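Local coordinates for ChiX (Serratia marcescens, PDB 5OPZ), which hydrolyses the L-Ala-D-Glu bond of peptidoglycan stem peptides as a zinc-dependent endopeptidase and is required for chitinase secretion, at residues V42-E48 / V78-P84; W92-A96 / V113-G117; G24-L29 / G75-D79. One frame throughout, in Å; residues are numbered along the deposited sequence. Where two conformers were deposited one is given.

Interaction 1 of 3, residues V42-E48 / V78-P84; sequences VPFSVSE and VDVVAMP. With ZN (zinc ion), chain C.
Ser45 and Val81 form the hydrogen-bonded pair at the middle of an antiparallel ladder: Ser45 N donates a hydrogen bond to Val81 O at 2.9 Å, and Val81 N donates to Ser45 O. Phe44-Ala82 and Val46-Val80 are the non-hydrogen-bonded pairs on either side. Just before Phe44, Met83 N donates to Pro43 O at 2.8 Å. At the other end Ser47 and Glu48 both face Asp79, a classic beta bulge. Asp79 O takes Ser47 N at 2.8 Å, with a bent N-H...O angle of 138°, and Glu48 N more weakly, while Asp79 N donates to Glu48 O.

Apolar contacts lie on the face carrying Phe44, Val46, Val80 and Ala82. With chi1 of 71° setting its CG between backbone N and carbonyl carbon, the Phe44 ring stands up from the strand, and its CD2 meets Val80 CG1 at 3.8 Å. The Val46 and Val78 side chains cross at about a right angle, CG1 of Val46 meeting CB of Val78.

Polar groups collect at the metal end. Asp79 OD1 binds the zinc ion at 2.0 Å, together with His72 and His127. The side chains of Asp79 and Glu48 lie alongside each other, their carboxylate planes turned 81° apart, leaving Asp79 OD2 4.0 Å from Glu48 OE1; one water donates to both oxygens, and Arg51, salt-bridged to Glu48 OE2, probably eases the repulsion. A second water links Ser47 OG to Val80 O.

Strand 44-48 is one of the two outer strands of the four-stranded antiparallel sheet, and strand 77-82 lies between it and strand 127-130. Helices 27-39 and 92-109 pack on the Phe44 face, whereas helix 15-21 touches Ser45 and Met83.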
ATOM      1  N   VAL A  42     -11.459  -3.987   6.396  1.00  7.88           N
ATOM      2  CA  VAL A  42     -10.421  -4.987   6.541  1.00  7.41           C
ATOM      3  C   VAL A  42      -9.214  -4.316   7.167  1.00  6.11           C
ATOM      4  O   VAL A  42      -8.628  -3.419   6.558  1.00  7.32           O
ATOM      5  CB  VAL A  42     -10.044  -5.531   5.141  1.00  7.59           C
ATOM      6  CG1 VAL A  42      -8.899  -6.510   5.251  1.00  8.73           C
ATOM      7  CG2 VAL A  42     -11.271  -6.158   4.524  1.00  8.96           C
ATOM      8  N   PRO A  43      -8.783  -4.773   8.333  1.00  5.86           N
ATOM      9  CA  PRO A  43      -7.526  -4.253   8.873  1.00  6.15           C
ATOM     10  C   PRO A  43      -6.360  -4.556   7.946  1.00  5.86           C
ATOM     11  O   PRO A  43      -6.356  -5.584   7.264  1.00  6.09           O
ATOM     12  CB  PRO A  43      -7.360  -5.016  10.187  1.00  7.30           C
ATOM     13  CG  PRO A  43      -8.705  -5.559  10.510  1.00  7.69           C
ATOM     14  CD  PRO A  43      -9.277  -5.888   9.152  1.00  6.63           C
ATOM     15  N   PHE A  44      -5.380  -3.655   7.914  1.00  5.76           N
ATOM     16  CA  PHE A  44      -4.195  -3.830   7.083  1.00  6.15           C
ATOM     17  C   PHE A  44      -3.032  -3.089   7.664  1.00  6.42           C
ATOM     18  O   PHE A  44      -3.218  -2.127   8.439  1.00  6.78           O
ATOM     19  CB  PHE A  44      -4.480  -3.411   5.621  1.00  6.49           C
ATOM     20  CG  PHE A  44      -4.640  -1.919   5.418  1.00  6.76           C
ATOM     21  CD1 PHE A  44      -5.890  -1.305   5.530  1.00  7.31           C
ATOM     22  CD2 PHE A  44      -3.568  -1.155   5.026  1.00  6.58           C
ATOM     23  CE1 PHE A  44      -6.037   0.054   5.309  1.00  7.73           C
ATOM     24  CE2 PHE A  44      -3.736   0.199   4.794  1.00  8.40           C
ATOM     25  CZ  PHE A  44      -4.960   0.805   4.939  1.00  8.01           C
ATOM     26  N   SER A  45      -1.846  -3.527   7.299  1.00  7.32           N
ATOM     27  CA  SER A  45      -0.635  -2.793   7.543  1.00  8.47           C
ATOM     28  C   SER A  45       0.078  -2.508   6.253  1.00  8.47           C
ATOM     29  O   SER A  45      -0.279  -2.981   5.210  1.00  8.09           O
ATOM     30  CB  SER A  45       0.250  -3.550   8.557  1.00 10.18           C
ATOM     31  OG  SER A  45       1.411  -2.804   8.922  1.00 13.32           O
ATOM     32  N   VAL A  46       1.096  -1.703   6.345  1.00  9.94           N
ATOM     33  CA  VAL A  46       1.981  -1.434   5.215  1.00 10.55           C
ATOM     34  C   VAL A  46       3.168  -2.377   5.403  1.00  9.37           C
ATOM     35  O   VAL A  46       3.931  -2.231   6.377  1.00 12.53           O
ATOM     36  CB  VAL A  46       2.429   0.036   5.193  1.00 11.34           C
ATOM     37  CG1 VAL A  46       3.509   0.254   4.155  1.00  9.70           C
ATOM     38  CG2 VAL A  46       1.221   0.924   4.937  1.00 12.04           C
ATOM     39  N   SER A  47       3.327  -3.322   4.461  1.00  8.95           N
ATOM     40  CA  SER A  47       4.426  -4.276   4.531  1.00 10.61           C
ATOM     41  C   SER A  47       5.725  -3.753   3.953  1.00 10.24           C
ATOM     42  O   SER A  47       6.809  -4.148   4.379  1.00 13.33           O
ATOM     43  CB  SER A  47       4.061  -5.615   3.889  1.00 11.17           C
ATOM     44  OG  SER A  47       3.922  -5.484   2.497  1.00 14.04           O
ATOM     45  N   GLU A  48       5.610  -2.852   2.976  1.00  8.04           N
ATOM     46  CA  GLU A  48       6.758  -2.223   2.349  1.00  8.14           C
ATOM     47  C   GLU A  48       6.390  -0.821   1.834  1.00  7.63           C
ATOM     48  O   GLU A  48       5.408  -0.660   1.141  1.00  8.35           O
ATOM     49  CB  GLU A  48       7.306  -3.100   1.227  1.00  8.59           C
ATOM     50  CG  GLU A  48       8.609  -2.576   0.648  1.00  9.16           C
ATOM     51  CD  GLU A  48       9.251  -3.496  -0.379  1.00 11.64           C
ATOM     52  OE1 GLU A  48       8.592  -4.326  -1.051  1.00 17.74           O
ATOM     53  OE2 GLU A  48      10.472  -3.334  -0.590  1.00 13.89           O
ATOM     54  N   VAL A  78       3.420   2.074  -1.758  1.00  5.84           N
ATOM     55  CA  VAL A  78       3.335   1.157  -0.627  1.00  5.31           C
ATOM     56  C   VAL A  78       2.753  -0.161  -1.116  1.00  4.89           C
ATOM     57  O   VAL A  78       1.919  -0.182  -2.030  1.00  6.11           O
ATOM     58  CB  VAL A  78       2.472   1.709   0.534  1.00  6.25           C
ATOM     59  CG1 VAL A  78       3.114   2.973   1.097  1.00  6.78           C
ATOM     60  CG2 VAL A  78       1.063   1.982   0.094  1.00  6.96           C
ATOM     61  N   ASP A  79       3.183  -1.242  -0.453  1.00  4.75           N
ATOM     62  CA  ASP A  79       2.483  -2.528  -0.489  1.00  5.59           C
ATOM     63  C   ASP A  79       1.823  -2.749   0.861  1.00  5.48           C
ATOM     64  O   ASP A  79       2.477  -2.611   1.872  1.00  7.73           O
ATOM     65  CB  ASP A  79       3.470  -3.633  -0.798  1.00  6.50           C
ATOM     66  CG  ASP A  79       4.002  -3.609  -2.204  1.00  6.72           C
ATOM     67  OD1 ASP A  79       3.560  -2.838  -3.042  1.00  7.00           O
ATOM     68  OD2 ASP A  79       4.904  -4.391  -2.499  1.00 10.41           O
ATOM     69  N   VAL A  80       0.538  -3.027   0.820  1.00  5.77           N
ATOM     70  CA  VAL A  80      -0.210  -3.303   2.020  1.00  6.38           C
ATOM     71  C   VAL A  80      -0.354  -4.813   2.199  1.00  6.64           C
ATOM     72  O   VAL A  80      -0.232  -5.588   1.270  1.00  6.92           O
ATOM     73  CB  VAL A  80      -1.614  -2.659   2.040  1.00  6.41           C
ATOM     74  CG1 VAL A  80      -1.513  -1.151   1.828  1.00  7.17           C
ATOM     75  CG2 VAL A  80      -2.528  -3.254   0.995  1.00  6.25           C
ATOM     76  N   VAL A  81      -0.576  -5.197   3.438  1.00  6.55           N
ATOM     77  CA  VAL A  81      -0.860  -6.575   3.787  1.00  6.60           C
ATOM     78  C   VAL A  81      -2.170  -6.599   4.590  1.00  5.87           C
ATOM     79  O   VAL A  81      -2.297  -5.893   5.625  1.00  7.52           O
ATOM     80  CB  VAL A  81       0.293  -7.269   4.534  1.00  7.96           C
ATOM     81  CG1 VAL A  81       0.674  -6.573   5.790  1.00  8.92           C
ATOM     82  CG2 VAL A  81      -0.037  -8.728   4.803  1.00  8.70           C
ATOM     83  N   ALA A  82      -3.134  -7.418   4.119  1.00  6.23           N
ATOM     84  CA  ALA A  82      -4.419  -7.550   4.848  1.00  6.59           C
ATOM     85  C   ALA A  82      -4.203  -8.372   6.120  1.00  6.52           C
ATOM     86  O   ALA A  82      -3.516  -9.396   6.078  1.00  6.99           O
ATOM     87  CB  ALA A  82      -5.426  -8.242   3.986  1.00  7.46           C
ATOM     88  N   MET A  83      -4.808  -7.898   7.212  0.70  7.38           N
ATOM     89  CA  MET A  83      -4.629  -8.482   8.550  0.70  7.56           C
ATOM     90  C   MET A  83      -5.976  -8.795   9.229  0.70  7.44           C
ATOM     91  O   MET A  83      -6.227  -8.336  10.340  0.70  8.30           O
ATOM     92  CB  MET A  83      -3.867  -7.471   9.441  0.70  9.88           C
ATOM     93  CG  MET A  83      -2.490  -7.063   9.011  0.70 12.33           C
ATOM     94  SD  MET A  83      -1.398  -8.461   8.975  0.70 14.27           S
ATOM     95  CE  MET A  83      -1.284  -8.872  10.714  0.70 13.91           C
ATOM     96  N   PRO A  84      -6.885  -9.493   8.536  1.00  7.17           N
ATOM     97  CA  PRO A  84      -8.166  -9.799   9.154  1.00  7.30           C
ATOM     98  C   PRO A  84      -7.986 -10.549  10.484  1.00  8.03           C
ATOM     99  O   PRO A  84      -7.247 -11.550  10.547  1.00  9.80           O
ATOM    100  CB  PRO A  84      -8.861 -10.669   8.104  1.00  7.91           C
ATOM    101  CG  PRO A  84      -7.736 -11.246   7.283  1.00  7.93           C
ATOM    102  CD  PRO A  84      -6.717 -10.180   7.243  1.00  7.23           C
TER
HETATM  103 ZN    ZN C 201       4.640  -2.443  -4.669  1.00  7.54          ZN
HETATM  104  O   HOH W   1       2.261  -6.808   0.875  1.00 10.31           O
HETATM  105  O   HOH W   2       6.549  -5.979  -1.102  1.00 15.72           O

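Interaction 2 of 3, residues W92-A96 / V113-G117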
ATOM      1  N   TRP A  92      -7.587 -12.226  -2.431  1.00 11.68           N
ATOM      2  CA  TRP A  92      -7.902 -11.067  -3.280  1.00 11.17           C
ATOM      3  C   TRP A  92      -8.976 -10.152  -2.708  1.00 10.41           C
ATOM      4  O   TRP A  92      -8.828  -8.953  -2.734  1.00  9.30           O
ATOM      5  CB  TRP A  92      -8.372 -11.555  -4.674  1.00 11.92           C
ATOM      6  CG  TRP A  92      -8.935 -10.473  -5.538  1.00 14.07           C
ATOM      7  CD1 TRP A  92     -10.254 -10.154  -5.693  1.00 16.15           C
ATOM      8  CD2 TRP A  92      -8.204  -9.505  -6.291  1.00 16.96           C
ATOM      9  NE1 TRP A  92     -10.386  -9.058  -6.496  1.00 16.09           N
ATOM     10  CE2 TRP A  92      -9.146  -8.626  -6.873  1.00 15.25           C
ATOM     11  CE3 TRP A  92      -6.842  -9.286  -6.520  1.00 20.25           C
ATOM     12  CZ2 TRP A  92      -8.771  -7.596  -7.737  1.00 19.74           C
ATOM     13  CZ3 TRP A  92      -6.463  -8.236  -7.330  1.00 21.51           C
ATOM     14  CH2 TRP A  92      -7.425  -7.416  -7.946  1.00 17.47           C
ATOM     15  N   ASP A  93     -10.064 -10.727  -2.226  1.00 10.14           N
ATOM     16  CA  ASP A  93     -11.183  -9.918  -1.795  1.00  9.86           C
ATOM     17  C   ASP A  93     -10.844  -8.935  -0.694  1.00  7.64           C
ATOM     18  O   ASP A  93     -11.396  -7.837  -0.644  1.00  8.96           O
ATOM     19  CB  ASP A  93     -12.414 -10.770  -1.398  1.00 12.46           C
ATOM     20  CG  ASP A  93     -13.242 -11.109  -2.568  1.00 17.54           C
ATOM     21  OD1 ASP A  93     -13.445 -10.210  -3.389  1.00 22.60           O
ATOM     22  OD2 ASP A  93     -13.659 -12.265  -2.668  1.00 24.99           O
ATOM     23  N   TYR A  94      -9.911  -9.304   0.171  1.00  6.05           N
ATOM     24  CA  TYR A  94      -9.480  -8.400   1.226  1.00  6.32           C
ATOM     25  C   TYR A  94      -8.829  -7.142   0.635  1.00  6.25           C
ATOM     26  O   TYR A  94      -9.081  -6.023   1.083  1.00  6.89           O
ATOM     27  CB  TYR A  94      -8.524  -9.087   2.190  1.00  6.39           C
ATOM     28  CG  TYR A  94      -9.117 -10.173   3.082  1.00  7.48           C
ATOM     29  CD1 TYR A  94     -10.145  -9.867   3.952  1.00  7.79           C
ATOM     30  CD2 TYR A  94      -8.601 -11.432   3.120  1.00  8.79           C
ATOM     31  CE1 TYR A  94     -10.678 -10.789   4.789  1.00  9.09           C
ATOM     32  CE2 TYR A  94      -9.136 -12.408   3.940  1.00  9.62           C
ATOM     33  CZ  TYR A  94     -10.188 -12.081   4.761  1.00  9.59           C
ATOM     34  OH  TYR A  94     -10.664 -13.043   5.605  1.00 11.56           O
ATOM     35  N   TYR A  95      -7.989  -7.356  -0.377  1.00  6.45           N
ATOM     36  CA  TYR A  95      -7.312  -6.249  -1.055  1.00  6.36           C
ATOM     37  C   TYR A  95      -8.280  -5.403  -1.847  1.00  5.91           C
ATOM     38  O   TYR A  95      -8.132  -4.174  -1.898  1.00  6.74           O
ATOM     39  CB  TYR A  95      -6.166  -6.800  -1.955  1.00  7.26           C
ATOM     40  CG  TYR A  95      -5.132  -7.427  -1.071  1.00  6.65           C
ATOM     41  CD1 TYR A  95      -5.258  -8.752  -0.646  1.00  7.35           C
ATOM     42  CD2 TYR A  95      -4.109  -6.672  -0.521  1.00  5.95           C
ATOM     43  CE1 TYR A  95      -4.426  -9.271   0.296  1.00  7.17           C
ATOM     44  CE2 TYR A  95      -3.238  -7.203   0.377  1.00  6.23           C
ATOM     45  CZ  TYR A  95      -3.407  -8.520   0.812  1.00  6.11           C
ATOM     46  OH  TYR A  95      -2.571  -9.001   1.806  1.00  7.11           O
ATOM     47  N   ALA A  96      -9.322  -6.008  -2.421  1.00  5.81           N
ATOM     48  CA  ALA A  96     -10.376  -5.211  -3.078  1.00  7.46           C
ATOM     49  C   ALA A  96     -11.061  -4.272  -2.083  1.00  7.27           C
ATOM     50  O   ALA A  96     -11.381  -3.119  -2.415  1.00  8.32           O
ATOM     51  CB  ALA A  96     -11.353  -6.094  -3.816  1.00  8.61           C
ATOM     52  N   VAL A 113      -4.604   7.725  -6.667  1.00  7.86           N
ATOM     53  CA  VAL A 113      -3.686   6.664  -6.254  1.00  8.26           C
ATOM     54  C   VAL A 113      -3.974   5.466  -7.124  1.00  8.72           C
ATOM     55  O   VAL A 113      -5.075   4.969  -7.111  1.00 12.58           O
ATOM     56  CB  VAL A 113      -3.823   6.325  -4.748  1.00  9.63           C
ATOM     57  CG1 VAL A 113      -2.948   5.137  -4.335  1.00 10.22           C
ATOM     58  CG2 VAL A 113      -3.506   7.581  -3.939  1.00  9.89           C
ATOM     59  N   GLU A 114      -2.969   4.956  -7.816  1.00  7.13           N
ATOM     60  CA  GLU A 114      -3.109   3.784  -8.668  1.00  7.85           C
ATOM     61  C   GLU A 114      -2.960   2.546  -7.813  1.00  6.22           C
ATOM     62  O   GLU A 114      -2.140   2.498  -6.905  1.00  7.84           O
ATOM     63  CB  GLU A 114      -2.046   3.761  -9.762  1.00 10.48           C
ATOM     64  CG  GLU A 114      -2.193   4.808 -10.847  1.00 13.25           C
ATOM     65  CD  GLU A 114      -1.030   4.824 -11.837  1.00 16.02           C
ATOM     66  OE1 GLU A 114       0.124   5.142 -11.459  1.00 16.71           O
ATOM     67  OE2 GLU A 114      -1.275   4.504 -13.009  1.00 25.05           O
ATOM     68  N   TRP A 115      -3.805   1.574  -8.107  1.00  6.79           N
ATOM     69  CA  TRP A 115      -3.847   0.291  -7.423  1.00  6.23           C
ATOM     70  C   TRP A 115      -3.377  -0.837  -8.367  1.00  5.18           C
ATOM     71  O   TRP A 115      -3.853  -0.915  -9.492  1.00  6.66           O
ATOM     72  CB  TRP A 115      -5.271   0.006  -6.949  1.00  6.79           C
ATOM     73  CG  TRP A 115      -5.464  -1.275  -6.258  1.00  6.24           C
ATOM     74  CD1 TRP A 115      -4.596  -1.865  -5.380  1.00  6.67           C
ATOM     75  CD2 TRP A 115      -6.573  -2.181  -6.393  1.00  6.43           C
ATOM     76  NE1 TRP A 115      -5.123  -3.037  -4.913  1.00  6.12           N
ATOM     77  CE2 TRP A 115      -6.334  -3.257  -5.508  1.00  6.87           C
ATOM     78  CE3 TRP A 115      -7.780  -2.144  -7.102  1.00  7.08           C
ATOM     79  CZ2 TRP A 115      -7.238  -4.333  -5.398  1.00  6.75           C
ATOM     80  CZ3 TRP A 115      -8.678  -3.201  -6.969  1.00  6.85           C
ATOM     81  CH2 TRP A 115      -8.392  -4.269  -6.134  1.00  7.17           C
ATOM     82  N   GLY A 116      -2.538  -1.728  -7.872  1.00  5.78           N
ATOM     83  CA  GLY A 116      -2.099  -2.884  -8.667  1.00  5.99           C
ATOM     84  C   GLY A 116      -3.212  -3.825  -9.006  1.00  6.26           C
ATOM     85  O   GLY A 116      -3.068  -4.641  -9.893  1.00  7.63           O
ATOM     86  N   GLY A 117      -4.334  -3.728  -8.297  1.00  6.61           N
ATOM     87  CA  GLY A 117      -5.497  -4.512  -8.658  1.00  6.87           C
ATOM     88  C   GLY A 117      -6.179  -4.094  -9.942  1.00  7.50           C
ATOM     89  O   GLY A 117      -6.999  -4.834 -10.459  1.00 11.03           O
TER
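Trp92 and Trp115 meet through their six-membered rings, CZ2 of Trp92 lying 3.7 Å from CH2 of Trp115. The planes are inclined by only 30°, but the centroids are 5.3 Å apart, so the rings are slid past each other and barely overlap. Beyond this pair, Trp92 CH2 reaches Gly117 CA at 3.6 Å, with Gly117 O in the plane of the indole at its edge. Gly117 CA also sits 3.3 Å above the Trp115 ring plane, over the ring centre: the chain folds back across its own tryptophan. The helix backbone adds further contacts to the Trp115 six-membered ring, Tyr95 O at 3.6 Å from CZ2 and Ala96 CA at 3.8 Å from CH2.

Both indoles extend anti to their backbone N (chi1 170° in Trp92, 179° in Trp115), which carries them across the distance between helix 92-96 and strand 113-115, whose short axes lie 13.2 Å apart. Farther out, Trp115 NE1 is hydrogen-bonded to Gly125 O and its ring stacks with Phe128, while Tyr95 OH is hydrogen-bonded with Ser89 O and Ala82 N.

Across these segments the contact is therefore aromatic and van der Waals in character, with the indole N-H of Trp115 satisfied elsewhere. Orientation probably comes from shape and from the outer bonds, a way of packing helix 92-109 against the edge strand of the sheet.

Interaction 3 of 3, residues G24-L29 / G75-D79; sequences GVHPDL and GHAVD. With ZN (zinc ion), chain C.
His26 joins the two segments through its backbone: its N donates to Gly75 O at 2.7 Å in a nearly straight bond. The same oxygen is approached by two carbons, His26 CB at 3.3 Å and Val25 CG1 at 3.4 Å, so the carbonyl lies close against the chain leading into helix 27-39.

The His26 imidazole has a separate task. Its CG is anti to the backbone N (chi1 -167°), and ND1 turns back to accept from Asp28 N at 3.0 Å, close to the ring plane. Pro27 CD lies above one face of the ring, toward its rim. The capping bond leaves CD2 to meet the His76 ring, 3.9 Å from His76 NE2, with the two planes inclined by 37° in an oblique pairing. Although the first bond of the His76 side chain leaves its backbone heading away from 24-29, the ring end comes nearer to it; His76 ND1 is held by Thr74 OG1.

The first bond of the Leu29 side chain heads toward 75-79. CG is anti to the backbone N (chi1 -177°) and CD2 in turn anti to CA, an extended path that brings CD2 to 3.6 Å from His76 O. That methyl and Val25 CG1 each lie 4.1 Å from Val78 CG1, making a small apolar cluster, with the Val25 and Val78 side chains crossing almost at right angles. Ile33, from the same helix, and Leu130, from the neighbouring strand, continue this packing.

Altogether the arrangement is an N-capped helix start, with His26 as N-cap, docked on the entry to strand 77-82. This strand runs on directly to Asp79, one of the three protein ligands in the Asp-and-two-His zinc site of this endopeptidase.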
ATOM      1  N   GLY A  24       9.387   7.781   5.632  1.00 14.25           N
ATOM      2  CA  GLY A  24      10.065   8.002   4.371  1.00 12.61           C
ATOM      3  C   GLY A  24       9.221   7.954   3.107  1.00 10.53           C
ATOM      4  O   GLY A  24       9.697   8.296   2.040  1.00 13.97           O
ATOM      5  N   VAL A  25       7.967   7.552   3.203  1.00  8.09           N
ATOM      6  CA  VAL A  25       7.044   7.573   2.077  1.00  8.04           C
ATOM      7  C   VAL A  25       6.636   9.042   1.860  1.00  8.22           C
ATOM      8  O   VAL A  25       6.507   9.848   2.804  1.00  8.97           O
ATOM      9  CB  VAL A  25       5.877   6.590   2.362  1.00  7.65           C
ATOM     10  CG1 VAL A  25       4.794   6.675   1.340  1.00  6.27           C
ATOM     11  CG2 VAL A  25       6.456   5.195   2.398  1.00  8.20           C
ATOM     12  N   HIS A  26       6.332   9.372   0.615  1.00  7.70           N
ATOM     13  CA  HIS A  26       5.871  10.723   0.253  1.00  7.60           C
ATOM     14  C   HIS A  26       4.732  11.154   1.164  1.00  7.44           C
ATOM     15  O   HIS A  26       3.772  10.388   1.297  1.00  7.14           O
ATOM     16  CB  HIS A  26       5.398  10.748  -1.194  1.00  7.83           C
ATOM     17  CG  HIS A  26       5.202  12.125  -1.741  1.00  8.08           C
ATOM     18  ND1 HIS A  26       4.142  12.923  -1.369  1.00  9.45           N
ATOM     19  CD2 HIS A  26       5.965  12.875  -2.563  1.00  8.22           C
ATOM     20  CE1 HIS A  26       4.260  14.105  -1.946  1.00 10.10           C
ATOM     21  NE2 HIS A  26       5.347  14.089  -2.696  1.00 10.79           N
ATOM     22  N   PRO A  27       4.810  12.348   1.787  0.70  8.30           N
ATOM     23  CA  PRO A  27       3.749  12.760   2.702  0.70  8.85           C
ATOM     24  C   PRO A  27       2.330  12.682   2.153  0.70  7.31           C
ATOM     25  O   PRO A  27       1.408  12.482   2.931  0.70  7.87           O
ATOM     26  CB  PRO A  27       4.161  14.185   3.092  0.70 10.52           C
ATOM     27  CG  PRO A  27       5.642  14.233   2.886  0.70 10.45           C
ATOM     28  CD  PRO A  27       5.921  13.322   1.734  0.70  9.26           C
ATOM     29  N   ASP A  28       2.117  12.921   0.868  1.00  7.69           N
ATOM     30  CA  ASP A  28       0.790  12.882   0.303  1.00  7.12           C
ATOM     31  C   ASP A  28       0.238  11.453   0.260  1.00  6.84           C
ATOM     32  O   ASP A  28      -0.955  11.237   0.547  1.00  8.08           O
ATOM     33  CB  ASP A  28       0.707  13.544  -1.057  1.00  7.45           C
ATOM     34  CG  ASP A  28       0.905  15.056  -0.979  1.00  8.64           C
ATOM     35  OD1 ASP A  28       0.895  15.640   0.146  1.00 12.86           O
ATOM     36  OD2 ASP A  28       1.053  15.627  -2.072  1.00  9.34           O
ATOM     37  N   LEU A  29       1.103  10.475  -0.052  1.00  6.04           N
ATOM     38  CA  LEU A  29       0.645   9.083   0.009  1.00  5.18           C
ATOM     39  C   LEU A  29       0.416   8.658   1.459  1.00  5.52           C
ATOM     40  O   LEU A  29      -0.511   7.938   1.762  1.00  6.43           O
ATOM     41  CB  LEU A  29       1.646   8.194  -0.729  1.00  5.48           C
ATOM     42  CG  LEU A  29       1.229   6.717  -0.806  1.00  5.89           C
ATOM     43  CD1 LEU A  29      -0.101   6.493  -1.445  1.00  6.46           C
ATOM     44  CD2 LEU A  29       2.277   5.942  -1.614  1.00  6.81           C
ATOM     45  N   GLY A  75       9.788   6.822  -2.583  1.00  8.25           N
ATOM     46  CA  GLY A  75       8.753   7.130  -1.630  1.00  8.21           C
ATOM     47  C   GLY A  75       7.350   7.206  -2.180  1.00  6.42           C
ATOM     48  O   GLY A  75       6.448   7.632  -1.482  1.00  7.08           O
ATOM     49  N   HIS A  76       7.136   6.801  -3.438  1.00  5.60           N
ATOM     50  CA  HIS A  76       5.851   7.009  -4.101  1.00  6.15           C
ATOM     51  C   HIS A  76       4.933   5.765  -4.096  1.00  4.84           C
ATOM     52  O   HIS A  76       3.888   5.799  -4.791  1.00  5.37           O
ATOM     53  CB  HIS A  76       6.032   7.540  -5.517  1.00  6.61           C
ATOM     54  CG  HIS A  76       6.685   8.881  -5.584  1.00  7.75           C
ATOM     55  ND1 HIS A  76       8.051   9.042  -5.569  1.00  8.92           N
ATOM     56  CD2 HIS A  76       6.160  10.123  -5.711  1.00  8.72           C
ATOM     57  CE1 HIS A  76       8.334  10.325  -5.685  1.00  9.94           C
ATOM     58  NE2 HIS A  76       7.209  11.003  -5.753  1.00 10.08           N
ATOM     59  N   ALA A  77       5.280   4.709  -3.356  1.00  5.17           N
ATOM     60  CA  ALA A  77       4.446   3.515  -3.360  1.00  5.66           C
ATOM     61  C   ALA A  77       4.486   2.808  -2.034  1.00  5.34           C
ATOM     62  O   ALA A  77       5.434   2.921  -1.272  1.00  5.94           O
ATOM     63  CB  ALA A  77       4.918   2.583  -4.460  1.00  6.02           C
ATOM     64  N   VAL A  78       3.420   2.074  -1.758  1.00  5.84           N
ATOM     65  CA  VAL A  78       3.335   1.157  -0.627  1.00  5.31           C
ATOM     66  C   VAL A  78       2.753  -0.161  -1.116  1.00  4.89           C
ATOM     67  O   VAL A  78       1.919  -0.182  -2.030  1.00  6.11           O
ATOM     68  CB  VAL A  78       2.472   1.709   0.534  1.00  6.25           C
ATOM     69  CG1 VAL A  78       3.114   2.973   1.097  1.00  6.78           C
ATOM     70  CG2 VAL A  78       1.063   1.982   0.094  1.00  6.96           C
ATOM     71  N   ASP A  79       3.183  -1.242  -0.453  1.00  4.75           N
ATOM     72  CA  ASP A  79       2.483  -2.528  -0.489  1.00  5.59           C
ATOM     73  C   ASP A  79       1.823  -2.749   0.861  1.00  5.48           C
ATOM     74  O   ASP A  79       2.477  -2.611   1.872  1.00  7.73           O
ATOM     75  CB  ASP A  79       3.470  -3.633  -0.798  1.00  6.50           C
ATOM     76  CG  ASP A  79       4.002  -3.609  -2.204  1.00  6.72           C
ATOM     77  OD1 ASP A  79       3.560  -2.838  -3.042  1.00  7.00           O
ATOM     78  OD2 ASP A  79       4.904  -4.391  -2.499  1.00 10.41           O
TER
HETATM   79 ZN    ZN C 201       4.640  -2.443  -4.669  1.00  7.54          ZN

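All three contacts are largely buried and reach the same antiparallel sheet, but they hold different parts of it. Interaction 1 is a strand-to-strand ladder dominated by backbone hydrogen bonds, whereas interaction 3 docks a helix start on the same strand, 77-82, with a single backbone bond and a few methyl groups. The two share Val78 and Asp79 and so both lead to the zinc ion. Interaction 2 is aromatic packing on helix 92-109, on the opposite side of the chain's centre from interaction 3, and its Trp92 is exposed. Interactions 1 and 2 touch directly through Tyr95 and Ala82.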